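PDB 2WQL: major allergen DAU C 1 from Daucus carota, which is a pathogenesis-related plant defence protein and food allergen that probably binds small hydrophobic ligands in an internal pocket. Local coordinates for residues 18-23 with 102-107; 22-27 with 72-77. The protein carries 4 engineered substitutions. One frame throughout, in Å; residues are numbered along the deposited sequence.

Interaction 1. Residues 18-23 with 102-107; sequences KIFSGI and MVVVPT. Engineered in segment 102-107: Met-102 (natural residue Leu). With P4C (O-acetaldehydyl-hexaethylene glycol), chain E.
The helix 16-25 of the Bet v 1 fold lies against the curved antiparallel sheet beside the ligand pocket, where Ile-19, Phe-20 and Ile-23 meet Met-102 and Val-104 of strand 95-106. The axes of helix segment 18-23 and strand segment 102-106 come within 9.1 Å, with their N-to-C directions at 153°. No hydrogen bond crosses, and the contact is made of apolar side chains, all buried. Val-104 is shared between two helix residues by its two methyls: CG2 lies at the edge of the Phe-20 ring, near the ring plane, 3.9 Å from Phe-20 CD1, while CG1 points to Ile-19 CG2 at 4.2 Å. Ile-23 sends CG1 between its backbone N and carbonyl carbon (chi1 72°), which carries CD1 down to the thioether of the engineered Met-102, 4.0 Å from Met-102 CE. The methionine chain is straight until it bends at chi3, and its SD also lies 4.0 Å from P4C C5, so one side chain touches both helix and ligand. Ile-23 O lies 3.1 Å from P4C O1, which is modelled as an aldehyde oxygen, so a hydrogen bond between them is doubtful; the residue still belongs to the pocket. Val-104 O accepts a hydrogen bond from Lys-115 NZ of the second subunit. Next to the contact, strand 112-122 packs Thr-114 against Ile-19 and Val-104, and helix 130-153 brings Phe-144 to both isoleucines, while the backbone of strand 95-106 pairs with Tyr-81 and Leu-79 on one side and, in its own chain, Lys-115 and Ile-113 on the other.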
# COMPACT_ATOMS: atom_id res chain seq x y z
N LYS A 18 -15.74 -15.06 -8.38
CA LYS A 18 -15.43 -16.47 -8.16
C LYS A 18 -15.22 -16.76 -6.67
O LYS A 18 -15.71 -17.77 -6.16
CB LYS A 18 -14.21 -16.86 -8.99
CG LYS A 18 -14.24 -18.25 -9.58
CD LYS A 18 -13.21 -18.38 -10.73
CE LYS A 18 -13.34 -19.70 -11.52
NZ LYS A 18 -11.99 -20.24 -11.91
N ILE A 19 -14.51 -15.88 -5.97
CA ILE A 19 -14.28 -16.05 -4.53
C ILE A 19 -15.60 -16.05 -3.77
O ILE A 19 -15.86 -16.92 -2.95
CB ILE A 19 -13.36 -14.94 -3.97
CG1 ILE A 19 -11.91 -15.20 -4.35
CG2 ILE A 19 -13.45 -14.85 -2.46
CD1 ILE A 19 -11.29 -16.39 -3.64
N PHE A 20 -16.44 -15.07 -4.08
CA PHE A 20 -17.74 -14.97 -3.46
C PHE A 20 -18.59 -16.21 -3.68
O PHE A 20 -19.33 -16.62 -2.80
CB PHE A 20 -18.50 -13.76 -4.00
CG PHE A 20 -19.75 -13.44 -3.24
CD1 PHE A 20 -19.67 -12.80 -2.00
CD2 PHE A 20 -20.99 -13.75 -3.74
CE1 PHE A 20 -20.82 -12.48 -1.28
CE2 PHE A 20 -22.15 -13.44 -3.03
CZ PHE A 20 -22.06 -12.80 -1.80
N SER A 21 -18.50 -16.81 -4.87
CA SER A 21 -19.29 -18.00 -5.14
C SER A 21 -18.78 -19.15 -4.29
O SER A 21 -19.55 -19.98 -3.84
CB SER A 21 -19.26 -18.37 -6.63
OG SER A 21 -17.98 -18.86 -6.98
N GLY A 22 -17.48 -19.19 -4.04
CA GLY A 22 -16.90 -20.27 -3.28
C GLY A 22 -17.13 -20.15 -1.78
O GLY A 22 -17.44 -21.13 -1.11
N ILE A 23 -16.97 -18.95 -1.25
CA ILE A 23 -17.01 -18.78 0.20
C ILE A 23 -18.38 -18.35 0.72
O ILE A 23 -18.55 -18.28 1.93
CB ILE A 23 -15.92 -17.81 0.74
CG1 ILE A 23 -16.24 -16.36 0.37
CG2 ILE A 23 -14.53 -18.22 0.23
CD1 ILE A 23 -15.14 -15.36 0.72
N MET A 102 -19.20 -8.80 5.54
CA MET A 102 -18.15 -9.14 4.60
C MET A 102 -18.45 -8.56 3.23
O MET A 102 -19.60 -8.57 2.77
CB MET A 102 -18.02 -10.65 4.48
CG MET A 102 -16.79 -11.09 3.76
SD MET A 102 -16.79 -12.86 3.52
CE MET A 102 -18.00 -12.98 2.21
N VAL A 103 -17.42 -8.05 2.57
CA VAL A 103 -17.56 -7.62 1.19
C VAL A 103 -16.33 -8.07 0.41
O VAL A 103 -15.23 -7.99 0.92
CB VAL A 103 -17.78 -6.09 1.10
CG1 VAL A 103 -16.56 -5.33 1.62
CG2 VAL A 103 -18.12 -5.66 -0.33
N VAL A 104 -16.52 -8.56 -0.81
CA VAL A 104 -15.42 -8.97 -1.67
C VAL A 104 -15.25 -7.89 -2.73
O VAL A 104 -16.16 -7.64 -3.49
CB VAL A 104 -15.69 -10.32 -2.35
CG1 VAL A 104 -14.46 -10.80 -3.04
CG2 VAL A 104 -16.16 -11.34 -1.35
N VAL A 105 -14.10 -7.22 -2.77
CA VAL A 105 -13.92 -6.14 -3.74
C VAL A 105 -12.86 -6.50 -4.78
O VAL A 105 -11.85 -7.10 -4.44
CB VAL A 105 -13.60 -4.76 -3.07
CG1 VAL A 105 -14.27 -4.63 -1.72
CG2 VAL A 105 -12.13 -4.56 -2.93
N PRO A 106 -13.09 -6.16 -6.05
CA PRO A 106 -12.10 -6.47 -7.08
C PRO A 106 -10.89 -5.58 -7.06
O PRO A 106 -10.94 -4.46 -6.54
CB PRO A 106 -12.87 -6.29 -8.39
CG PRO A 106 -14.01 -5.45 -8.06
CD PRO A 106 -14.37 -5.73 -6.64
N THR A 107 -9.80 -6.08 -7.62
CA THR A 107 -8.53 -5.36 -7.69
C THR A 107 -8.11 -5.19 -9.14
O THR A 107 -8.45 -6.01 -10.00
CB THR A 107 -7.43 -6.14 -6.95
OG1 THR A 107 -7.69 -6.13 -5.55
CG2 THR A 107 -6.09 -5.50 -7.16
O1 P4C E . -20.48 -18.77 4.36
C2 P4C E . -19.92 -18.21 5.31
C3 P4C E . -19.04 -16.99 5.11
O4 P4C E . -18.61 -16.55 6.41
C5 P4C E . -18.13 -15.19 6.51
C6 P4C E . -18.21 -14.76 7.98
O7 P4C E . -16.96 -14.95 8.65
C8 P4C E . -15.93 -14.01 8.29
C9 P4C E . -14.58 -14.68 7.92
O10 P4C E . -14.27 -14.48 6.52
C11 P4C E . -13.34 -15.43 5.97
C12 P4C E . -14.02 -16.40 5.00
O13 P4C E . -13.90 -17.75 5.46
C14 P4C E . -14.46 -18.74 4.59
C15 P4C E . -15.96 -18.90 4.81
O16 P4C E . -16.24 -20.06 5.59
C17 P4C E . -17.44 -19.97 6.40
C18 P4C E . -17.29 -20.74 7.73
O19 P4C E . -18.17 -20.25 8.77
C20 P4C E . -17.53 -19.49 9.82
C21 P4C E . -18.51 -18.45 10.41
O22 P4C E . -18.01 -17.10 10.44

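Interaction 2. Residues 22-27 with 72-77; sequences GIVLDV and DAVNKE. With P4C (O-acetaldehydyl-hexaethylene glycol), chain E.
Val-24 and Leu-25, at the end of helix 16-25, pack on Val-74 and Lys-76, where strand 66-75 of the Bet v 1 sheet runs out into a turn. Just before them comes Ile-23, a residue of the ligand pocket. The helix closes there with a wider pi-type turn. Val-24 points at the strand and meets Val-74 methyl to methyl, CG1 to CG1 at 4.1 Å, the two side chains passing each other in opposite directions. Both valines also touch Tyr-81 of strand 80-87, likewise a residue of the ligand pocket. Leu-25 follows on the more exposed side; its CG stands anti to its carbonyl carbon (chi1 -65°), and from there CD2 reaches over the strand end. That methyl lies 4.5 Å from Val-74 CG1, a looser touch than its contact with the lysine. Asp-26 leaves helical geometry and stands right before helix 27-34, and Val-27 opens that helix with CG1 4.1 Å from P4C O1. No hydrogen bond links the two segments. Farther back on the strand, Asp-72 and Ala-73 both face Asp-82 in a classic beta bulge, and beyond its end Glu-77 packs on Ile-119 of the second subunit. On the exposed side the aliphatic part of Lys-76, extended beyond CG, crosses the leucine, and Leu-25 CD2 sits 3.8 Å from Lys-76 CG and 4.1 Å from Lys-76 CE.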
# COMPACT_ATOMS: atom_id res chain seq x y z
N GLY A 22 -17.48 -19.19 -4.04
CA GLY A 22 -16.90 -20.27 -3.28
C GLY A 22 -17.13 -20.15 -1.78
O GLY A 22 -17.44 -21.13 -1.11
N ILE A 23 -16.97 -18.95 -1.25
CA ILE A 23 -17.01 -18.78 0.20
C ILE A 23 -18.38 -18.35 0.72
O ILE A 23 -18.55 -18.28 1.93
CB ILE A 23 -15.92 -17.81 0.74
CG1 ILE A 23 -16.24 -16.36 0.37
CG2 ILE A 23 -14.53 -18.22 0.23
CD1 ILE A 23 -15.14 -15.36 0.72
N VAL A 24 -19.33 -18.08 -0.17
CA VAL A 24 -20.72 -17.80 0.23
C VAL A 24 -21.75 -18.67 -0.51
O VAL A 24 -22.39 -19.54 0.10
CB VAL A 24 -21.09 -16.32 0.03
CG1 VAL A 24 -22.56 -16.10 0.31
CG2 VAL A 24 -20.24 -15.43 0.92
N LEU A 25 -21.89 -18.46 -1.81
CA LEU A 25 -23.02 -19.06 -2.55
C LEU A 25 -23.02 -20.58 -2.55
O LEU A 25 -24.07 -21.19 -2.30
CB LEU A 25 -23.06 -18.56 -4.00
CG LEU A 25 -23.35 -17.06 -4.19
CD1 LEU A 25 -23.50 -16.70 -5.66
CD2 LEU A 25 -24.57 -16.65 -3.39
N ASP A 26 -21.86 -21.17 -2.82
CA ASP A 26 -21.72 -22.62 -2.99
C ASP A 26 -20.99 -23.28 -1.83
O ASP A 26 -20.59 -24.43 -1.92
CB ASP A 26 -20.98 -22.92 -4.30
CG ASP A 26 -21.67 -22.31 -5.51
OD1 ASP A 26 -22.92 -22.25 -5.51
OD2 ASP A 26 -20.96 -21.91 -6.46
N VAL A 27 -20.84 -22.55 -0.73
CA VAL A 27 -20.05 -23.04 0.40
C VAL A 27 -20.43 -24.44 0.90
O VAL A 27 -19.56 -25.20 1.28
CB VAL A 27 -20.13 -22.05 1.59
CG1 VAL A 27 -21.50 -22.13 2.28
CG2 VAL A 27 -19.00 -22.36 2.58
N ASP A 72 -27.76 -13.01 7.96
CA ASP A 72 -28.61 -11.83 8.09
C ASP A 72 -28.96 -11.26 6.72
O ASP A 72 -30.04 -10.73 6.53
CB ASP A 72 -27.92 -10.77 8.93
CG ASP A 72 -27.54 -11.28 10.32
OD1 ASP A 72 -28.44 -11.62 11.10
OD2 ASP A 72 -26.31 -11.32 10.62
N ALA A 73 -28.03 -11.33 5.77
CA ALA A 73 -28.22 -10.73 4.43
C ALA A 73 -27.22 -11.30 3.42
O ALA A 73 -26.07 -11.60 3.76
CB ALA A 73 -28.11 -9.21 4.50
N VAL A 74 -27.68 -11.46 2.19
CA VAL A 74 -26.82 -11.82 1.06
C VAL A 74 -27.12 -10.91 -0.11
O VAL A 74 -28.29 -10.68 -0.43
CB VAL A 74 -27.09 -13.24 0.56
CG1 VAL A 74 -25.92 -13.75 -0.25
CG2 VAL A 74 -27.36 -14.17 1.70
N ASN A 75 -26.08 -10.37 -0.73
CA ASN A 75 -26.24 -9.56 -1.91
C ASN A 75 -25.33 -10.12 -2.99
O ASN A 75 -24.15 -9.86 -2.99
CB ASN A 75 -25.98 -8.08 -1.62
CG ASN A 75 -26.44 -7.19 -2.73
OD1 ASN A 75 -26.16 -7.44 -3.90
ND2 ASN A 75 -27.13 -6.11 -2.38
N LYS A 76 -25.91 -10.89 -3.89
CA LYS A 76 -25.17 -11.58 -4.93
C LYS A 76 -24.51 -10.63 -5.92
O LYS A 76 -23.43 -10.92 -6.44
CB LYS A 76 -26.10 -12.55 -5.66
CG LYS A 76 -26.59 -13.69 -4.77
CD LYS A 76 -27.79 -14.47 -5.35
CE LYS A 76 -28.39 -15.45 -4.30
NZ LYS A 76 -29.42 -16.36 -4.88
N GLU A 77 -25.16 -9.51 -6.18
CA GLU A 77 -24.69 -8.55 -7.15
C GLU A 77 -23.55 -7.70 -6.59
O GLU A 77 -22.60 -7.38 -7.30
CB GLU A 77 -25.85 -7.66 -7.59
CG GLU A 77 -26.98 -8.43 -8.30
CD GLU A 77 -26.55 -9.00 -9.66
OE1 GLU A 77 -25.49 -8.58 -10.20
OE2 GLU A 77 -27.27 -9.87 -10.20
O1 P4C E . -20.48 -18.77 4.36
C2 P4C E . -19.92 -18.21 5.31
C3 P4C E . -19.04 -16.99 5.11
O4 P4C E . -18.61 -16.55 6.41
C5 P4C E . -18.13 -15.19 6.51
C6 P4C E . -18.21 -14.76 7.98
O7 P4C E . -16.96 -14.95 8.65
C8 P4C E . -15.93 -14.01 8.29
C9 P4C E . -14.58 -14.68 7.92
O10 P4C E . -14.27 -14.48 6.52
C11 P4C E . -13.34 -15.43 5.97
C12 P4C E . -14.02 -16.40 5.00
O13 P4C E . -13.90 -17.75 5.46
C14 P4C E . -14.46 -18.74 4.59
C15 P4C E . -15.96 -18.90 4.81
O16 P4C E . -16.24 -20.06 5.59
C17 P4C E . -17.44 -19.97 6.40
C18 P4C E . -17.29 -20.74 7.73
O19 P4C E . -18.17 -20.25 8.77
C20 P4C E . -17.53 -19.49 9.82
C21 P4C E . -18.51 -18.45 10.41
O22 P4C E . -18.01 -17.10 10.44

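Overall arrangement
From the N terminus, the chain leaves strand 5-12 and enters helix 16-25, from which both contacts start; they share Gly-22 and Ile-23. Interaction 2 closes the shorter loop, through helix 27-34 and the strands 41-45, 53-57 and 66-75. Interaction 1 closes a longer one, running on through strand 80-87 to strand 95-106, and this larger loop encloses the smaller. Strand 80-87 lies between the two target strands in the sheet, so the helix bridges it. The contacts, about 9 Å apart between centres, meet directly where Met-102 CE packs 3.6 Å from Val-24 CG2. Together they join helix 16-25 to strands 66-75 and 95-106, beside the P4C pocket.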